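Local structure of lipase aflb (Neosartorya fumigata, 6IDY) at residues D59-I73 with T85-D97. The protein probably hydrolyses ester bonds of lipids, as expected of a fungal lipase with an alpha/beta-hydrolase fold, and binds a calcium ion. Numbering follows the deposited sequence.
Sequences DAKSVQEAFDKIQSI and TREILTVGLIPAD
Lys69 lies along the turn that ends helix 81-90, meeting Val91, Gly92 and Leu93. Its CB touches both Leu93 CD1 and Val91 CG2, CG lies 4.0 Å from Val91 O, and CD approaches this oxygen as well as Leu93 CD1, the lysine and leucine side chains running past each other in opposite directions. CE passes close to Val91 O and Gly92 O. A bend at the last torsion (chi4 -69°) then brings Lys69 NZ to 2.8 Å from Val91 O, almost in line with the carbonyl (C=O...N angle 173°); a second bond from NZ to Lys58 O ties in the chain that leads up to helix 63-73. One helical turn beyond Lys69, Ile73 lays CG1 3.7 Å from Glu87 CB and sets CD1 against Val91 CG2. Leu93 spreads its two methyls, CD2 3.9 Å from Ile70 CG1 and CD1 3.4 Å from Ala66 O and touching Ala66 CB, while Leu409 of helix 405-412 adds to its packing. Asp59 OD1 rests on Pro95 and forms a salt bridge with Lys47; OD2 accepts from Ser56 N and from a water that also binds Ala96 N. Lys69 thus binds a carbonyl of a helix-ending turn closed by a Schellman motif at Gly92, joining two consecutive helices, 63-73 and 81-90, packed at the side of the fold.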
loop_
_atom_site.group_PDB
_atom_site.type_symbol
_atom_site.label_atom_id
_atom_site.label_comp_id
_atom_site.label_asym_id
_atom_site.label_seq_id
_atom_site.Cartn_x
_atom_site.Cartn_y
_atom_site.Cartn_z
ATOM N N ASP A 59 15.591 12.083 -18.897
ATOM C CA ASP A 59 15.135 10.772 -18.417
ATOM C C ASP A 59 16.263 9.885 -17.919
ATOM O O ASP A 59 17.405 10.035 -18.350
ATOM C CB ASP A 59 14.331 10.034 -19.500
ATOM C CG ASP A 59 12.970 10.631 -19.796
ATOM O OD1 ASP A 59 12.300 11.086 -18.844
ATOM O OD2 ASP A 59 12.563 10.618 -20.977
ATOM N N ALA A 60 15.943 8.966 -16.996
ATOM C CA ALA A 60 16.919 8.027 -16.454
ATOM C C ALA A 60 17.248 7.002 -17.539
ATOM O O ALA A 60 16.337 6.415 -18.122
ATOM C CB ALA A 60 16.362 7.343 -15.216
ATOM N N LYS A 61 18.537 6.878 -17.879
ATOM C CA LYS A 61 19.034 5.949 -18.896
ATOM C C LYS A 61 19.235 4.563 -18.288
ATOM O O LYS A 61 19.265 3.562 -19.010
ATOM C CB LYS A 61 20.363 6.452 -19.483
ATOM C CG LYS A 61 20.209 7.643 -20.412
ATOM C CD LYS A 61 21.558 8.157 -20.894
ATOM C CE LYS A 61 21.432 9.398 -21.745
ATOM N NZ LYS A 61 20.973 10.570 -20.950
ATOM N N SER A 62 19.386 4.516 -16.959
ATOM C CA SER A 62 19.620 3.300 -16.200
ATOM C C SER A 62 18.965 3.386 -14.814
ATOM O O SER A 62 18.456 4.441 -14.427
ATOM C CB SER A 62 21.120 3.082 -16.042
ATOM O OG SER A 62 21.642 4.082 -15.187
ATOM N N VAL A 63 19.022 2.272 -14.067
ATOM C CA VAL A 63 18.493 2.128 -12.715
ATOM C C VAL A 63 19.283 3.031 -11.750
ATOM O O VAL A 63 18.678 3.682 -10.899
ATOM C CB VAL A 63 18.492 0.633 -12.290
ATOM C CG1 VAL A 63 18.097 0.464 -10.824
ATOM C CG2 VAL A 63 17.574 -0.188 -13.192
ATOM N N GLN A 64 20.622 3.096 -11.911
ATOM C CA GLN A 64 21.499 3.945 -11.099
ATOM C C GLN A 64 21.157 5.428 -11.278
ATOM O O GLN A 64 21.152 6.161 -10.291
ATOM C CB GLN A 64 22.986 3.665 -11.392
ATOM C CG GLN A 64 23.987 4.406 -10.490
ATOM C CD GLN A 64 23.808 4.126 -9.015
ATOM O OE1 GLN A 64 23.256 4.939 -8.264
ATOM N NE2 GLN A 64 24.271 2.967 -8.565
ATOM N N GLU A 65 20.828 5.857 -12.515
ATOM C CA GLU A 65 20.427 7.239 -12.793
ATOM C C GLU A 65 19.127 7.594 -12.071
ATOM O O GLU A 65 19.002 8.708 -11.568
ATOM C CB GLU A 65 20.288 7.494 -14.297
ATOM C CG GLU A 65 21.623 7.690 -14.991
ATOM C CD GLU A 65 21.594 8.570 -16.223
ATOM O OE1 GLU A 65 20.524 8.678 -16.865
ATOM O OE2 GLU A 65 22.653 9.151 -16.553
ATOM N N ALA A 66 18.179 6.640 -11.998
ATOM C CA ALA A 66 16.904 6.811 -11.306
ATOM C C ALA A 66 17.142 7.021 -9.813
ATOM O O ALA A 66 16.551 7.936 -9.235
ATOM C CB ALA A 66 16.015 5.600 -11.530
ATOM N N PHE A 67 18.039 6.202 -9.200
ATOM C CA PHE A 67 18.400 6.315 -7.787
ATOM C C PHE A 67 19.160 7.597 -7.497
ATOM O O PHE A 67 18.952 8.183 -6.433
ATOM C CB PHE A 67 19.176 5.085 -7.291
ATOM C CG PHE A 67 18.301 3.912 -6.927
ATOM C CD1 PHE A 67 17.442 3.977 -5.832
ATOM C CD2 PHE A 67 18.350 2.736 -7.659
ATOM C CE1 PHE A 67 16.634 2.888 -5.492
ATOM C CE2 PHE A 67 17.552 1.641 -7.310
ATOM C CZ PHE A 67 16.696 1.727 -6.233
ATOM N N ASP A 68 20.007 8.057 -8.454
ATOM C CA ASP A 68 20.751 9.315 -8.339
ATOM C C ASP A 68 19.765 10.487 -8.244
ATOM O O ASP A 68 19.971 11.393 -7.439
ATOM C CB ASP A 68 21.726 9.507 -9.520
ATOM C CG ASP A 68 22.957 8.610 -9.520
ATOM O OD1 ASP A 68 23.215 7.948 -8.496
ATOM O OD2 ASP A 68 23.658 8.572 -10.543
ATOM N N LYS A 69 18.669 10.437 -9.027
ATOM C CA LYS A 69 17.607 11.445 -8.997
ATOM C C LYS A 69 16.884 11.415 -7.647
ATOM O O LYS A 69 16.617 12.477 -7.092
ATOM C CB LYS A 69 16.601 11.224 -10.129
ATOM C CG LYS A 69 17.151 11.545 -11.502
ATOM C CD LYS A 69 16.132 11.227 -12.575
ATOM C CE LYS A 69 16.684 11.452 -13.956
ATOM N NZ LYS A 69 16.892 12.898 -14.223
ATOM N N ILE A 70 16.570 10.208 -7.123
ATOM C CA ILE A 70 15.909 10.044 -5.815
ATOM C C ILE A 70 16.814 10.612 -4.699
ATOM O O ILE A 70 16.342 11.394 -3.873
ATOM C CB ILE A 70 15.453 8.577 -5.552
ATOM C CG1 ILE A 70 14.382 8.137 -6.591
ATOM C CG2 ILE A 70 14.927 8.403 -4.102
ATOM C CD1 ILE A 70 14.062 6.623 -6.629
ATOM N N GLN A 71 18.123 10.272 -4.730
ATOM C CA GLN A 71 19.124 10.749 -3.764
ATOM C C GLN A 71 19.317 12.275 -3.816
ATOM O O GLN A 71 19.626 12.889 -2.793
ATOM C CB GLN A 71 20.447 9.984 -3.916
ATOM C CG GLN A 71 20.286 8.530 -3.451
ATOM C CD GLN A 71 21.578 7.799 -3.237
ATOM O OE1 GLN A 71 22.101 7.740 -2.119
ATOM N NE2 GLN A 71 22.107 7.203 -4.299
ATOM N N SER A 72 19.061 12.886 -4.991
ATOM C CA SER A 72 19.104 14.333 -5.197
ATOM C C SER A 72 17.938 14.993 -4.432
ATOM O O SER A 72 18.104 16.083 -3.883
ATOM C CB SER A 72 19.011 14.659 -6.685
ATOM O OG SER A 72 18.944 16.059 -6.901
ATOM N N ILE A 73 16.766 14.320 -4.392
ATOM C CA ILE A 73 15.574 14.789 -3.672
ATOM C C ILE A 73 15.857 14.729 -2.157
ATOM O O ILE A 73 15.437 15.619 -1.418
ATOM C CB ILE A 73 14.297 13.973 -4.066
ATOM C CG1 ILE A 73 13.984 14.104 -5.577
ATOM C CG2 ILE A 73 13.076 14.363 -3.207
ATOM C CD1 ILE A 73 12.943 13.084 -6.129
ATOM N N THR A 85 6.541 14.514 -3.934
ATOM C CA THR A 85 5.663 14.556 -5.118
ATOM C C THR A 85 6.061 15.662 -6.095
ATOM O O THR A 85 6.105 15.413 -7.299
ATOM C CB THR A 85 4.179 14.621 -4.712
ATOM O OG1 THR A 85 3.934 13.623 -3.723
ATOM C CG2 THR A 85 3.239 14.386 -5.890
ATOM N N ARG A 86 6.379 16.862 -5.576
ATOM C CA ARG A 86 6.807 18.001 -6.392
ATOM C C ARG A 86 8.169 17.734 -7.060
ATOM O O ARG A 86 8.316 17.983 -8.253
ATOM C CB ARG A 86 6.869 19.279 -5.530
ATOM C CG ARG A 86 7.213 20.549 -6.314
ATOM C CD ARG A 86 8.056 21.512 -5.495
ATOM N NE ARG A 86 7.249 22.560 -4.868
ATOM C CZ ARG A 86 6.831 22.539 -3.606
ATOM N NH1 ARG A 86 7.138 21.518 -2.813
ATOM N NH2 ARG A 86 6.099 23.536 -3.126
ATOM N N GLU A 87 9.151 17.240 -6.290
ATOM C CA GLU A 87 10.520 16.995 -6.760
ATOM C C GLU A 87 10.650 15.837 -7.752
ATOM O O GLU A 87 11.566 15.863 -8.572
ATOM C CB GLU A 87 11.491 16.823 -5.583
ATOM C CG GLU A 87 11.723 18.088 -4.771
ATOM C CD GLU A 87 12.161 19.311 -5.556
ATOM O OE1 GLU A 87 13.112 19.198 -6.362
ATOM O OE2 GLU A 87 11.546 20.384 -5.363
ATOM N N ILE A 88 9.731 14.844 -7.685
ATOM C CA ILE A 88 9.629 13.686 -8.582
ATOM C C ILE A 88 9.601 14.170 -10.052
ATOM O O ILE A 88 10.307 13.619 -10.901
ATOM C CB ILE A 88 8.378 12.842 -8.164
ATOM C CG1 ILE A 88 8.700 11.863 -6.997
ATOM C CG2 ILE A 88 7.674 12.128 -9.318
ATOM C CD1 ILE A 88 9.611 10.701 -7.273
ATOM N N LEU A 89 8.831 15.234 -10.328
ATOM C CA LEU A 89 8.773 15.806 -11.671
ATOM C C LEU A 89 9.896 16.797 -11.948
ATOM O O LEU A 89 10.390 16.834 -13.074
ATOM C CB LEU A 89 7.400 16.413 -11.981
ATOM C CG LEU A 89 6.256 15.430 -12.281
ATOM C CD1 LEU A 89 5.013 16.173 -12.678
ATOM C CD2 LEU A 89 6.618 14.448 -13.407
ATOM N N THR A 90 10.317 17.582 -10.929
ATOM C CA THR A 90 11.396 18.584 -11.041
ATOM C C THR A 90 12.712 17.936 -11.508
ATOM O O THR A 90 13.397 18.488 -12.370
ATOM C CB THR A 90 11.549 19.369 -9.721
ATOM O OG1 THR A 90 10.273 19.879 -9.331
ATOM C CG2 THR A 90 12.547 20.529 -9.826
ATOM N N VAL A 91 13.032 16.748 -10.964
ATOM C CA VAL A 91 14.238 15.987 -11.320
ATOM C C VAL A 91 14.050 15.177 -12.617
ATOM O O VAL A 91 15.000 14.550 -13.084
ATOM C CB VAL A 91 14.777 15.106 -10.153
ATOM C CG1 VAL A 91 15.073 15.942 -8.909
ATOM C CG2 VAL A 91 13.837 13.944 -9.832
ATOM N N GLY A 92 12.831 15.179 -13.156
ATOM C CA GLY A 92 12.474 14.470 -14.380
ATOM C C GLY A 92 12.555 12.961 -14.269
ATOM O O GLY A 92 12.984 12.293 -15.210
ATOM N N LEU A 93 12.142 12.412 -13.120
ATOM C CA LEU A 93 12.175 10.970 -12.872
ATOM C C LEU A 93 11.139 10.191 -13.699
ATOM O O LEU A 93 11.405 9.051 -14.088
ATOM C CB LEU A 93 12.003 10.686 -11.360
ATOM C CG LEU A 93 12.290 9.259 -10.864
ATOM C CD1 LEU A 93 13.753 8.921 -10.956
ATOM C CD2 LEU A 93 11.873 9.096 -9.434
ATOM N N ILE A 94 9.973 10.799 -13.973
ATOM C CA ILE A 94 8.907 10.103 -14.686
ATOM C C ILE A 94 8.921 10.425 -16.181
ATOM O O ILE A 94 8.673 11.571 -16.565
ATOM C CB ILE A 94 7.500 10.294 -14.048
ATOM C CG1 ILE A 94 7.536 10.374 -12.490
ATOM C CG2 ILE A 94 6.516 9.210 -14.533
ATOM C CD1 ILE A 94 8.209 9.151 -11.668
ATOM N N PRO A 95 9.207 9.417 -17.040
ATOM C CA PRO A 95 9.175 9.675 -18.487
ATOM C C PRO A 95 7.743 9.783 -18.998
ATOM O O PRO A 95 6.802 9.349 -18.322
ATOM C CB PRO A 95 9.938 8.492 -19.097
ATOM C CG PRO A 95 9.970 7.452 -18.059
ATOM C CD PRO A 95 9.496 7.999 -16.747
ATOM N N ALA A 96 7.592 10.381 -20.195
ATOM C CA ALA A 96 6.325 10.644 -20.879
ATOM C C ALA A 96 5.411 9.429 -21.022
ATOM O O ALA A 96 4.219 9.560 -20.771
ATOM C CB ALA A 96 6.585 11.282 -22.237
ATOM N N ASP A 97 5.957 8.259 -21.411
ATOM C CA ASP A 97 5.165 7.039 -21.592
ATOM C C ASP A 97 4.547 6.548 -20.276
ATOM O O ASP A 97 3.382 6.136 -20.258
ATOM C CB ASP A 97 5.989 5.939 -22.290
ATOM C CG ASP A 97 7.201 5.426 -21.517
ATOM O OD1 ASP A 97 7.937 6.261 -20.936
ATOM O OD2 ASP A 97 7.422 4.194 -21.512
HETATM O O HOH W 1 9.993 10.920 -21.834
#